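PDB 4OPE: Nrps/pks from Streptomyces albus, which probably catalyses decarboxylative Claisen condensation in polyketide assembly, as a ketosynthase domain of the AT-less oxazolomycin synthase. Local coordinates for residues C451-R456 against H496-V501; T487-E492 against A552-P557; R467-L472 against A511-L516; R523-T528 against L544-V549. All blocks are in the same frame, centred on the assembly; numbering follows the deposited sequence.

How the contacts relate
All four contacts lie in one small alpha/beta lobe, consistent with the subdomain that flanks ketosynthase domains of type I polyketide synthases. Contact 1 joins strands 449-455 and 496-502 of its three-stranded antiparallel sheet; contact 4, about 7 Å from contact 1 between centres, sets helix 541-550 against the third strand, 524-528. Contact 3, about 12 Å from contact 1 between centres, pairs helices 458-473 and 505-516 on the other sheet face. Contact 2, about 10 Å from contact 1 between centres, brings the segment after helix 541-550 back to helix 481-488. Segments of contacts 1, 2 and 3 alternate along the chain, whereas contact 4 falls wholly between the halves of contact 2, so the lobe's segments are interleaved.

Contact 1. Residues C451-R456 against H496-V501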
loop_
_atom_site.group_PDB
_atom_site.type_symbol
_atom_site.label_atom_id
_atom_site.label_comp_id
_atom_site.label_asym_id
_atom_site.label_seq_id
_atom_site.Cartn_x
_atom_site.Cartn_y
_atom_site.Cartn_z
ATOM N N CYS A 451 -35.757 -17.435 15.568
ATOM C CA CYS A 451 -34.444 -16.942 15.857
ATOM C C CYS A 451 -33.492 -18.078 15.639
ATOM O O CYS A 451 -33.515 -19.069 16.353
ATOM C CB CYS A 451 -34.327 -16.516 17.308
ATOM S SG CYS A 451 -32.624 -16.363 17.943
ATOM N N ALA A 452 -32.606 -17.930 14.683
ATOM C CA ALA A 452 -31.746 -19.041 14.342
ATOM C C ALA A 452 -30.268 -18.648 14.571
ATOM O O ALA A 452 -29.784 -17.689 13.987
ATOM C CB ALA A 452 -32.021 -19.422 12.898
ATOM N N LEU A 453 -29.583 -19.385 15.432
ATOM C CA LEU A 453 -28.209 -19.087 15.816
ATOM C C LEU A 453 -27.357 -20.275 15.483
ATOM O O LEU A 453 -27.843 -21.405 15.529
ATOM C CB LEU A 453 -28.084 -18.881 17.308
ATOM C CG LEU A 453 -28.852 -17.740 17.956
ATOM C CD1 LEU A 453 -28.515 -17.651 19.441
ATOM C CD2 LEU A 453 -28.460 -16.438 17.324
ATOM N N SER A 454 -26.085 -20.031 15.155
ATOM C CA SER A 454 -25.137 -21.108 15.015
ATOM C C SER A 454 -23.775 -20.666 15.427
ATOM O O SER A 454 -23.488 -19.479 15.501
ATOM C CB SER A 454 -25.086 -21.665 13.581
ATOM O OG SER A 454 -24.702 -20.699 12.617
ATOM N N ALA A 455 -22.926 -21.639 15.680
ATOM C CA ALA A 455 -21.585 -21.370 16.035
ATOM C C ALA A 455 -20.744 -22.584 15.652
ATOM O O ALA A 455 -21.267 -23.652 15.335
ATOM C CB ALA A 455 -21.490 -21.068 17.519
ATOM N N ARG A 456 -19.431 -22.405 15.676
ATOM C CA ARG A 456 -18.528 -23.462 15.277
ATOM C C ARG A 456 -18.459 -24.601 16.280
ATOM O O ARG A 456 -18.136 -25.712 15.892
ATOM C CB ARG A 456 -17.144 -22.908 15.086
ATOM C CG ARG A 456 -16.280 -23.762 14.209
ATOM C CD ARG A 456 -14.952 -23.081 14.072
ATOM N NE ARG A 456 -13.961 -23.993 13.541
ATOM C CZ ARG A 456 -13.155 -24.752 14.262
ATOM N NH1 ARG A 456 -13.182 -24.721 15.590
ATOM N NH2 ARG A 456 -12.300 -25.531 13.621
ATOM N N HIS A 496 -22.999 -26.081 14.894
ATOM C CA HIS A 496 -23.849 -26.225 16.111
ATOM C C HIS A 496 -25.018 -25.282 16.077
ATOM O O HIS A 496 -24.847 -24.101 15.893
ATOM C CB HIS A 496 -23.046 -26.030 17.387
ATOM C CG HIS A 496 -22.054 -27.108 17.602
ATOM N ND1 HIS A 496 -22.097 -27.946 18.695
ATOM C CD2 HIS A 496 -21.076 -27.586 16.793
ATOM C CE1 HIS A 496 -21.170 -28.880 18.563
ATOM N NE2 HIS A 496 -20.525 -28.675 17.425
ATOM N N ARG A 497 -26.223 -25.792 16.261
ATOM C CA ARG A 497 -27.429 -25.023 15.954
ATOM C C ARG A 497 -28.265 -24.812 17.171
ATOM O O ARG A 497 -28.382 -25.688 18.029
ATOM C CB ARG A 497 -28.264 -25.752 14.897
ATOM C CG ARG A 497 -27.519 -26.048 13.591
ATOM C CD ARG A 497 -27.624 -24.863 12.679
ATOM N NE ARG A 497 -26.733 -24.966 11.553
ATOM C CZ ARG A 497 -27.094 -25.003 10.277
ATOM N NH1 ARG A 497 -28.352 -24.937 9.876
ATOM N NH2 ARG A 497 -26.149 -25.070 9.376
ATOM N N LEU A 498 -28.859 -23.636 17.232
ATOM C CA LEU A 498 -29.922 -23.326 18.197
ATOM C C LEU A 498 -31.092 -22.582 17.486
ATOM O O LEU A 498 -30.864 -21.793 16.601
ATOM C CB LEU A 498 -29.362 -22.518 19.356
ATOM C CG LEU A 498 -30.351 -22.228 20.461
ATOM C CD1 LEU A 498 -29.622 -22.097 21.782
ATOM C CD2 LEU A 498 -31.133 -20.960 20.213
ATOM N N ALA A 499 -32.339 -22.845 17.868
ATOM C CA ALA A 499 -33.457 -22.073 17.337
ATOM C C ALA A 499 -34.577 -21.892 18.325
ATOM O O ALA A 499 -34.830 -22.755 19.189
ATOM C CB ALA A 499 -34.002 -22.718 16.085
ATOM N N VAL A 500 -35.263 -20.771 18.184
ATOM C CA VAL A 500 -36.401 -20.465 19.021
ATOM C C VAL A 500 -37.461 -19.829 18.164
ATOM O O VAL A 500 -37.180 -19.037 17.255
ATOM C CB VAL A 500 -36.053 -19.455 20.114
ATOM C CG1 VAL A 500 -37.087 -19.495 21.206
ATOM C CG2 VAL A 500 -34.677 -19.755 20.694
ATOM N N VAL A 501 -38.695 -20.192 18.453
ATOM C CA VAL A 501 -39.850 -19.524 17.892
ATOM C C VAL A 501 -40.270 -18.475 18.870
ATOM O O VAL A 501 -40.303 -18.740 20.063
ATOM C CB VAL A 501 -40.991 -20.487 17.674
ATOM C CG1 VAL A 501 -42.079 -19.778 16.890
ATOM C CG2 VAL A 501 -40.472 -21.689 16.910
#
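The guanidinium of Arg497 makes a cation-pi contact with Trp548, while its NE is bound to Met494 O and its NH1 to Trp548 O. A bend at chi2 (-86°) turns the chain so that Arg497 CD passes 4.2 Å from Ser454 CB. The imidazole of the preceding residue, His496, lies at the Ala455 end of the ladder, oblique to the carbonyls of Ala455 and Arg456, with His496 CD2 3.6 Å from Arg456 O. Both residues belong to an antiparallel pair, the edge strand 449-455 against the middle strand 496-502 of a three-stranded sheet. Three hydrogen-bonded pairs, Cys451 with Val500, Leu453 with Leu498 and Ala455 with His496, carry two bonds each. The straightest is Leu453 N to Leu498 O, 3.0 Å at 178°. Its return partner, Leu498 N, meets Leu453 O from 31° above the carbonyl plane, and the same oxygen also accepts Trp548 NE1. Leu453 CD1 and Leu498 CD2 touch at 4.3 Å on the face that also bears Cys451 and Val500, turned to helices 458-473 and 505-516. Ala452, Ser454, Arg497 and Ala499 line the opposite face, where Ser454 OG is hydrogen-bonded to Met494 N.

Contact 2. Residues T487-E492 against A552-P557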
loop_
_atom_site.group_PDB
_atom_site.type_symbol
_atom_site.label_atom_id
_atom_site.label_comp_id
_atom_site.label_asym_id
_atom_site.label_seq_id
_atom_site.Cartn_x
_atom_site.Cartn_y
_atom_site.Cartn_z
ATOM N N THR A 487 -31.953 -10.551 10.406
ATOM C CA THR A 487 -30.545 -10.283 10.444
ATOM C C THR A 487 -29.744 -11.558 10.664
ATOM O O THR A 487 -28.760 -11.822 9.957
ATOM C CB THR A 487 -30.239 -9.246 11.534
ATOM O OG1 THR A 487 -30.764 -7.962 11.116
ATOM C CG2 THR A 487 -28.747 -9.147 11.799
ATOM N N LEU A 488 -30.197 -12.372 11.600
ATOM C CA LEU A 488 -29.508 -13.600 11.948
ATOM C C LEU A 488 -29.518 -14.609 10.821
ATOM O O LEU A 488 -28.578 -15.375 10.652
ATOM C CB LEU A 488 -30.128 -14.211 13.194
ATOM C CG LEU A 488 -29.856 -13.380 14.460
ATOM C CD1 LEU A 488 -30.816 -13.772 15.564
ATOM C CD2 LEU A 488 -28.405 -13.495 14.912
ATOM N N LEU A 489 -30.561 -14.566 10.011
ATOM C CA LEU A 489 -30.653 -15.465 8.873
ATOM C C LEU A 489 -29.761 -15.049 7.699
ATOM O O LEU A 489 -29.651 -15.795 6.710
ATOM C CB LEU A 489 -32.090 -15.597 8.414
ATOM C CG LEU A 489 -32.978 -16.236 9.481
ATOM C CD1 LEU A 489 -34.447 -16.186 9.069
ATOM C CD2 LEU A 489 -32.499 -17.666 9.713
ATOM N N THR A 490 -29.099 -13.911 7.795
ATOM C CA THR A 490 -28.121 -13.592 6.769
ATOM C C THR A 490 -26.744 -14.098 7.151
ATOM O O THR A 490 -25.814 -14.073 6.337
ATOM C CB THR A 490 -28.000 -12.093 6.566
ATOM O OG1 THR A 490 -27.295 -11.531 7.695
ATOM C CG2 THR A 490 -29.376 -11.500 6.407
ATOM N N ARG A 491 -26.611 -14.568 8.379
ATOM C CA ARG A 491 -25.322 -15.006 8.837
ATOM C C ARG A 491 -24.947 -16.389 8.385
ATOM O O ARG A 491 -25.764 -17.284 8.321
ATOM C CB ARG A 491 -25.274 -14.941 10.363
ATOM C CG ARG A 491 -25.226 -13.502 10.840
ATOM C CD ARG A 491 -24.900 -13.425 12.316
ATOM N NE ARG A 491 -24.932 -12.039 12.734
ATOM C CZ ARG A 491 -24.534 -11.605 13.909
ATOM N NH1 ARG A 491 -24.076 -12.469 14.844
ATOM N NH2 ARG A 491 -24.627 -10.306 14.142
ATOM N N GLU A 492 -23.672 -16.596 8.148
ATOM C CA GLU A 492 -23.208 -17.868 7.631
ATOM C C GLU A 492 -23.532 -18.998 8.622
ATOM O O GLU A 492 -23.261 -18.886 9.821
ATOM C CB GLU A 492 -21.737 -17.790 7.364
ATOM C CG GLU A 492 -21.172 -19.081 6.894
ATOM C CD GLU A 492 -19.699 -18.977 6.584
ATOM O OE1 GLU A 492 -19.267 -17.995 5.889
ATOM O OE2 GLU A 492 -19.004 -19.917 7.027
ATOM N N ALA A 552 -30.399 -27.397 7.989
ATOM C CA ALA A 552 -30.883 -26.849 6.731
ATOM C C ALA A 552 -30.858 -25.341 6.748
ATOM O O ALA A 552 -31.182 -24.730 7.760
ATOM C CB ALA A 552 -32.311 -27.317 6.458
ATOM N N PRO A 553 -30.514 -24.723 5.616
ATOM C CA PRO A 553 -30.499 -23.263 5.636
ATOM C C PRO A 553 -31.902 -22.756 5.575
ATOM O O PRO A 553 -32.700 -23.364 4.956
ATOM C CB PRO A 553 -29.787 -22.880 4.328
ATOM C CG PRO A 553 -29.915 -24.084 3.424
ATOM C CD PRO A 553 -30.110 -25.293 4.314
ATOM N N VAL A 554 -32.155 -21.607 6.173
ATOM C CA VAL A 554 -33.397 -20.908 6.027
ATOM C C VAL A 554 -33.115 -19.513 5.435
ATOM O O VAL A 554 -32.225 -18.808 5.876
ATOM C CB VAL A 554 -34.046 -20.797 7.415
ATOM C CG1 VAL A 554 -35.176 -19.772 7.390
ATOM C CG2 VAL A 554 -34.505 -22.174 7.901
ATOM N N ALA A 555 -33.873 -19.119 4.425
ATOM C CA ALA A 555 -33.676 -17.829 3.778
ATOM C C ALA A 555 -34.272 -16.738 4.622
ATOM O O ALA A 555 -35.360 -16.919 5.214
ATOM C CB ALA A 555 -34.350 -17.818 2.418
ATOM N N ALA A 556 -33.574 -15.606 4.671
ATOM C CA ALA A 556 -34.144 -14.362 5.229
ATOM C C ALA A 556 -35.126 -13.768 4.208
ATOM O O ALA A 556 -34.867 -13.791 2.985
ATOM C CB ALA A 556 -33.050 -13.344 5.568
ATOM N N PRO A 557 -36.266 -13.267 4.702
ATOM C CA PRO A 557 -37.252 -12.650 3.808
ATOM C C PRO A 557 -36.724 -11.424 3.053
ATOM O O PRO A 557 -36.028 -10.595 3.612
ATOM C CB PRO A 557 -38.401 -12.266 4.754
ATOM C CG PRO A 557 -38.283 -13.215 5.900
ATOM C CD PRO A 557 -36.813 -13.514 6.053
#
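Leu489 reaches the segment 552-557 with its whole side chain. Leu489 CB, directed at the opposing backbone, lies 3.8 Å from Ala556 CB. With CG beside the backbone N (chi1 -64°) and the chain continuing trans at chi2, the two methyls are carried on to Val554. Leu489 CD1 meets Val554 CG1 at 4.0 Å and also approaches Ala555 O, a carbonyl that accepts a hydrogen bond from Arg539 NH2. Leu489 CD2 runs to Val554 O, likewise at 4.0 Å, and it also packs on Ala452 of strand 449-455. The leucine and valine cross obliquely, with Val554 CG1 touching both leucine methyls. The leucine belongs to a type I beta turn from Leu488 to Arg491, in the chain that follows on from helix 481-488, whereas 552-557 is an irregular segment following helix 541-550; the contact is thus apolar packing between a turn and a loop at the surface of the lobe. In place of Leu489, an alanine here would keep the meeting with Ala556 but would probably lose the grip of both methyls on Val554 and loosen the loop from the turn. Thr490 adds a second touch, Thr490 CG2 to Ala556 CB at 4.2 Å. Its orientation is fixed by Thr490 OG1, which donates to Thr487 O at 2.7 Å in the carbonyl plane; Thr487 O also receives Thr490 N, at 3.0 Å.

Contact 3. Residues R467-L472 against A511-L516; sequences RTAEFL and ALEDHL
Two helices that lie on the same face of the lobe's three-stranded antiparallel sheet, 458-473 and 505-516, pack here side by side. Their local axes approach to 9.4 Å and run at 142°, a roughly antiparallel course. The nearest backbone point pairs Ala469 with Leu512, whose CA atoms are 6.0 Å apart, a closeness allowed by the single methyl of the alanine. Ala469 CB bears on two successive residues of the partner helix: Leu512 CB at 3.9 Å and Glu513 CG at 4.1 Å. Leu512 has CG beside the backbone N (chi1 -59°), which sends CD1 across to the other helix. There Leu512 CD1 meets Thr468 CG2 obliquely at 4.0 Å and Leu472 CD1 at 4.2 Å, so that one methyl bridges two residues one turn apart. CD2 of the same leucine faces Leu498 and Val500 of strand 496-502, tying the helix pair to the sheet. Thr468 presents CG2 to the leucine while its OG1 is hydrogen-bonded to His464 O within its own helix. At the margin Glu513 extends beyond CG past Ala469, and its OE2 forms a salt bridge with Arg473 NE.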
loop_
_atom_site.group_PDB
_atom_site.type_symbol
_atom_site.label_atom_id
_atom_site.label_comp_id
_atom_site.label_asym_id
_atom_site.label_seq_id
_atom_site.Cartn_x
_atom_site.Cartn_y
_atom_site.Cartn_z
ATOM N N ARG A 467 -24.715 -13.521 24.662
ATOM C CA ARG A 467 -24.510 -12.157 24.200
ATOM C C ARG A 467 -25.773 -11.629 23.567
ATOM O O ARG A 467 -26.114 -10.469 23.730
ATOM C CB ARG A 467 -23.381 -12.122 23.201
ATOM C CG ARG A 467 -22.008 -12.252 23.822
ATOM C CD ARG A 467 -20.965 -12.799 22.860
ATOM N NE ARG A 467 -20.913 -12.069 21.596
ATOM C CZ ARG A 467 -20.315 -10.874 21.421
ATOM N NH1 ARG A 467 -20.333 -10.312 20.206
ATOM N NH2 ARG A 467 -19.694 -10.247 22.431
ATOM N N THR A 468 -26.469 -12.499 22.845
ATOM C CA THR A 468 -27.685 -12.127 22.162
ATOM C C THR A 468 -28.842 -11.806 23.139
ATOM O O THR A 468 -29.531 -10.764 23.030
ATOM C CB THR A 468 -28.096 -13.261 21.180
ATOM O OG1 THR A 468 -27.082 -13.412 20.166
ATOM C CG2 THR A 468 -29.440 -12.949 20.519
ATOM N N ALA A 469 -29.081 -12.697 24.096
ATOM C CA ALA A 469 -30.045 -12.370 25.132
ATOM C C ALA A 469 -29.697 -11.077 25.822
ATOM O O ALA A 469 -30.573 -10.292 26.139
ATOM C CB ALA A 469 -30.116 -13.465 26.167
ATOM N N GLU A 470 -28.428 -10.843 26.080
ATOM C CA GLU A 470 -28.056 -9.650 26.816
ATOM C C GLU A 470 -28.324 -8.379 26.000
ATOM O O GLU A 470 -28.795 -7.371 26.523
ATOM C CB GLU A 470 -26.605 -9.747 27.253
ATOM C CG GLU A 470 -26.100 -8.531 28.007
ATOM C CD GLU A 470 -24.572 -8.517 28.142
ATOM O OE1 GLU A 470 -23.858 -8.776 27.118
ATOM O OE2 GLU A 470 -24.092 -8.247 29.276
ATOM N N PHE A 471 -28.053 -8.441 24.715
ATOM C CA PHE A 471 -28.340 -7.350 23.832
ATOM C C PHE A 471 -29.822 -7.058 23.766
ATOM O O PHE A 471 -30.222 -5.892 23.679
ATOM C CB PHE A 471 -27.844 -7.692 22.427
ATOM C CG PHE A 471 -28.226 -6.697 21.404
ATOM C CD1 PHE A 471 -27.548 -5.498 21.321
ATOM C CD2 PHE A 471 -29.273 -6.932 20.554
ATOM C CE1 PHE A 471 -27.893 -4.550 20.378
ATOM C CE2 PHE A 471 -29.635 -5.986 19.598
ATOM C CZ PHE A 471 -28.930 -4.802 19.502
ATOM N N LEU A 472 -30.628 -8.124 23.755
ATOM C CA LEU A 472 -32.089 -8.028 23.628
ATOM C C LEU A 472 -32.769 -7.487 24.868
ATOM O O LEU A 472 -33.845 -6.940 24.774
ATOM C CB LEU A 472 -32.674 -9.404 23.330
ATOM C CG LEU A 472 -32.360 -10.064 21.979
ATOM C CD1 LEU A 472 -32.897 -11.477 21.990
ATOM C CD2 LEU A 472 -32.941 -9.310 20.794
ATOM N N ALA A 511 -36.594 -16.999 26.569
ATOM C CA ALA A 511 -36.324 -18.355 26.189
ATOM C C ALA A 511 -34.833 -18.630 26.208
ATOM O O ALA A 511 -34.405 -19.682 26.664
ATOM C CB ALA A 511 -36.888 -18.658 24.808
ATOM N N LEU A 512 -34.054 -17.698 25.663
ATOM C CA LEU A 512 -32.603 -17.813 25.640
ATOM C C LEU A 512 -32.059 -17.863 27.065
ATOM O O LEU A 512 -31.226 -18.658 27.379
ATOM C CB LEU A 512 -31.985 -16.649 24.859
ATOM C CG LEU A 512 -32.434 -16.538 23.402
ATOM C CD1 LEU A 512 -31.663 -15.456 22.709
ATOM C CD2 LEU A 512 -32.277 -17.798 22.589
ATOM N N GLU A 513 -32.565 -17.048 27.957
ATOM C CA GLU A 513 -32.092 -17.108 29.355
ATOM C C GLU A 513 -32.439 -18.467 30.000
ATOM O O GLU A 513 -31.600 -19.078 30.641
ATOM C CB GLU A 513 -32.625 -15.913 30.146
ATOM C CG GLU A 513 -32.051 -14.619 29.598
ATOM C CD GLU A 513 -32.413 -13.369 30.392
ATOM O OE1 GLU A 513 -33.099 -13.464 31.462
ATOM O OE2 GLU A 513 -31.998 -12.263 29.915
ATOM N N ASP A 514 -33.645 -18.972 29.751
ATOM C CA ASP A 514 -34.035 -20.287 30.249
ATOM C C ASP A 514 -33.053 -21.337 29.754
ATOM O O ASP A 514 -32.611 -22.176 30.506
ATOM C CB ASP A 514 -35.464 -20.651 29.818
ATOM C CG ASP A 514 -36.532 -19.877 30.587
ATOM O OD1 ASP A 514 -36.235 -19.367 31.673
ATOM O OD2 ASP A 514 -37.687 -19.764 30.116
ATOM N N HIS A 515 -32.689 -21.277 28.488
ATOM C CA HIS A 515 -31.862 -22.317 27.912
ATOM C C HIS A 515 -30.518 -22.253 28.596
ATOM O O HIS A 515 -29.958 -23.281 28.909
ATOM C CB HIS A 515 -31.754 -22.146 26.385
ATOM C CG HIS A 515 -30.791 -23.087 25.724
ATOM N ND1 HIS A 515 -29.448 -22.807 25.581
ATOM C CD2 HIS A 515 -30.978 -24.305 25.163
ATOM C CE1 HIS A 515 -28.850 -23.807 24.958
ATOM N NE2 HIS A 515 -29.758 -24.726 24.687
ATOM N N LEU A 516 -30.029 -21.041 28.866
ATOM C CA LEU A 516 -28.711 -20.851 29.508
ATOM C C LEU A 516 -28.681 -21.347 30.955
ATOM O O LEU A 516 -27.640 -21.761 31.448
ATOM C CB LEU A 516 -28.247 -19.370 29.443
ATOM C CG LEU A 516 -28.082 -18.831 28.012
ATOM C CD1 LEU A 516 -27.866 -17.336 27.961
ATOM C CD2 LEU A 516 -26.987 -19.555 27.248
#

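Contact 4. Residues R523-T528 against L544-V549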
loop_
_atom_site.group_PDB
_atom_site.type_symbol
_atom_site.label_atom_id
_atom_site.label_comp_id
_atom_site.label_asym_id
_atom_site.label_seq_id
_atom_site.Cartn_x
_atom_site.Cartn_y
_atom_site.Cartn_z
ATOM N N ARG A 523 -39.714 -24.201 23.784
ATOM C CA ARG A 523 -39.483 -23.304 22.664
ATOM C C ARG A 523 -38.061 -23.297 22.098
ATOM O O ARG A 523 -37.894 -22.819 20.997
ATOM C CB ARG A 523 -39.860 -21.874 23.006
ATOM C CG ARG A 523 -41.300 -21.700 23.394
ATOM C CD ARG A 523 -41.447 -20.433 24.209
ATOM N NE ARG A 523 -41.113 -19.310 23.359
ATOM C CZ ARG A 523 -40.717 -18.122 23.772
ATOM N NH1 ARG A 523 -40.617 -17.831 25.062
ATOM N NH2 ARG A 523 -40.415 -17.214 22.856
ATOM N N VAL A 524 -37.075 -23.843 22.807
ATOM C CA VAL A 524 -35.713 -23.880 22.313
ATOM C C VAL A 524 -35.288 -25.230 21.741
ATOM O O VAL A 524 -35.305 -26.225 22.446
ATOM C CB VAL A 524 -34.743 -23.521 23.430
ATOM C CG1 VAL A 524 -33.341 -23.540 22.900
ATOM C CG2 VAL A 524 -35.050 -22.134 23.959
ATOM N N LEU A 525 -34.886 -25.271 20.474
ATOM C CA LEU A 525 -34.401 -26.511 19.884
ATOM C C LEU A 525 -32.893 -26.412 19.635
ATOM O O LEU A 525 -32.389 -25.361 19.333
ATOM C CB LEU A 525 -35.096 -26.792 18.564
ATOM C CG LEU A 525 -36.612 -26.593 18.479
ATOM C CD1 LEU A 525 -37.115 -26.777 17.043
ATOM C CD2 LEU A 525 -37.332 -27.532 19.427
ATOM N N THR A 526 -32.179 -27.520 19.755
ATOM C CA THR A 526 -30.769 -27.513 19.516
ATOM C C THR A 526 -30.394 -28.742 18.726
ATOM O O THR A 526 -31.057 -29.752 18.802
ATOM C CB THR A 526 -29.914 -27.492 20.808
ATOM O OG1 THR A 526 -30.032 -28.748 21.462
ATOM C CG2 THR A 526 -30.335 -26.403 21.752
ATOM N N GLY A 527 -29.314 -28.655 17.964
ATOM C CA GLY A 527 -28.820 -29.826 17.284
ATOM C C GLY A 527 -27.547 -29.535 16.557
ATOM O O GLY A 527 -27.065 -28.429 16.581
ATOM N N THR A 528 -26.981 -30.543 15.941
ATOM C CA THR A 528 -25.811 -30.345 15.117
ATOM C C THR A 528 -26.228 -30.600 13.692
ATOM O O THR A 528 -27.047 -31.473 13.420
ATOM C CB THR A 528 -24.667 -31.263 15.557
ATOM O OG1 THR A 528 -24.167 -30.777 16.804
ATOM C CG2 THR A 528 -23.535 -31.199 14.562
ATOM N N LEU A 544 -39.593 -23.894 10.236
ATOM C CA LEU A 544 -38.298 -23.252 9.990
ATOM C C LEU A 544 -37.315 -23.556 11.080
ATOM O O LEU A 544 -36.188 -23.973 10.810
ATOM C CB LEU A 544 -38.456 -21.737 9.848
ATOM C CG LEU A 544 -39.362 -21.310 8.661
ATOM C CD1 LEU A 544 -39.423 -19.799 8.506
ATOM C CD2 LEU A 544 -38.899 -21.948 7.372
ATOM N N ALA A 545 -37.756 -23.375 12.308
ATOM C CA ALA A 545 -36.982 -23.768 13.458
ATOM C C ALA A 545 -36.501 -25.193 13.367
ATOM O O ALA A 545 -35.350 -25.469 13.566
ATOM C CB ALA A 545 -37.813 -23.587 14.710
ATOM N N GLU A 546 -37.375 -26.128 13.073
ATOM C CA GLU A 546 -36.950 -27.544 13.067
ATOM C C GLU A 546 -35.915 -27.851 11.965
ATOM O O GLU A 546 -35.032 -28.684 12.126
ATOM C CB GLU A 546 -38.178 -28.472 12.972
ATOM C CG GLU A 546 -39.008 -28.554 14.275
ATOM C CD GLU A 546 -40.315 -29.375 14.135
ATOM O OE1 GLU A 546 -40.973 -29.293 13.067
ATOM O OE2 GLU A 546 -40.697 -30.112 15.087
ATOM N N ALA A 547 -36.031 -27.171 10.840
ATOM C CA ALA A 547 -35.144 -27.396 9.722
ATOM C C ALA A 547 -33.758 -26.865 10.012
ATOM O O ALA A 547 -32.790 -27.508 9.719
ATOM C CB ALA A 547 -35.721 -26.733 8.478
ATOM N N TRP A 548 -33.689 -25.674 10.601
ATOM C CA TRP A 548 -32.461 -25.073 11.016
ATOM C C TRP A 548 -31.674 -25.952 11.944
ATOM O O TRP A 548 -30.473 -26.150 11.759
ATOM C CB TRP A 548 -32.759 -23.747 11.703
ATOM C CG TRP A 548 -31.533 -23.007 12.149
ATOM C CD1 TRP A 548 -31.084 -22.822 13.455
ATOM C CD2 TRP A 548 -30.597 -22.388 11.311
ATOM N NE1 TRP A 548 -29.926 -22.112 13.438
ATOM C CE2 TRP A 548 -29.606 -21.831 12.131
ATOM C CE3 TRP A 548 -30.499 -22.242 9.935
ATOM C CZ2 TRP A 548 -28.526 -21.134 11.614
ATOM C CZ3 TRP A 548 -29.416 -21.552 9.406
ATOM C CH2 TRP A 548 -28.445 -21.008 10.247
ATOM N N VAL A 549 -32.329 -26.463 12.968
ATOM C CA VAL A 549 -31.688 -27.405 13.885
ATOM C C VAL A 549 -31.202 -28.710 13.225
ATOM O O VAL A 549 -30.139 -29.237 13.608
ATOM C CB VAL A 549 -32.598 -27.653 15.103
ATOM C CG1 VAL A 549 -32.072 -28.760 15.984
ATOM C CG2 VAL A 549 -32.674 -26.348 15.896
#
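Val549 and Leu525 stand side by side between a strand and a helix, each pointing from its own backbone toward the other segment. Val549 sets its two methyls at successive points along the strand. Val549 CG1, anti to the backbone N (chi1 172°), lies at the peptide joining Thr526 and Gly527, with Gly527 N 3.4 Å away. Val549 CG2, beside the backbone N, turns instead to Leu525, touching Leu525 CB at 3.6 Å and approaching its carbonyl oxygen. Leu525 extends trans from CG (chi2 174°) toward the preceding helical turn, where CD1 sits between two helix residues. Leu525 CD1 is 3.8 Å from Glu546 CG, the two chains crossing obliquely, and 4.0 Å from Ala545 CB. Ala545 and Val549, four residues apart, thus form one ridge of the helix along which the leucine lies. Gly527 has no side chain, and here its CA and that of Val549 come within 5.1 Å. In place of Val549, an alanine here would lose both methyls, which would probably weaken the hold of the helix on Leu525 and on the peptide at Gly527. The local helix axis runs 8.0 Å from the strand axis at 26°, so the two elements are nearly aligned. Strand 524-528 is one of the two outer strands of its three-stranded sheet, hydrogen-bonded through Leu525 and Gly527 to Ala499 and Arg497 of strand 496-502. Helix 541-550 covers this face, also laying Val549 on Ala499 and Trp548 on Ala452, while on the other face Val524 and Thr526 pack against His515 of helix 505-516.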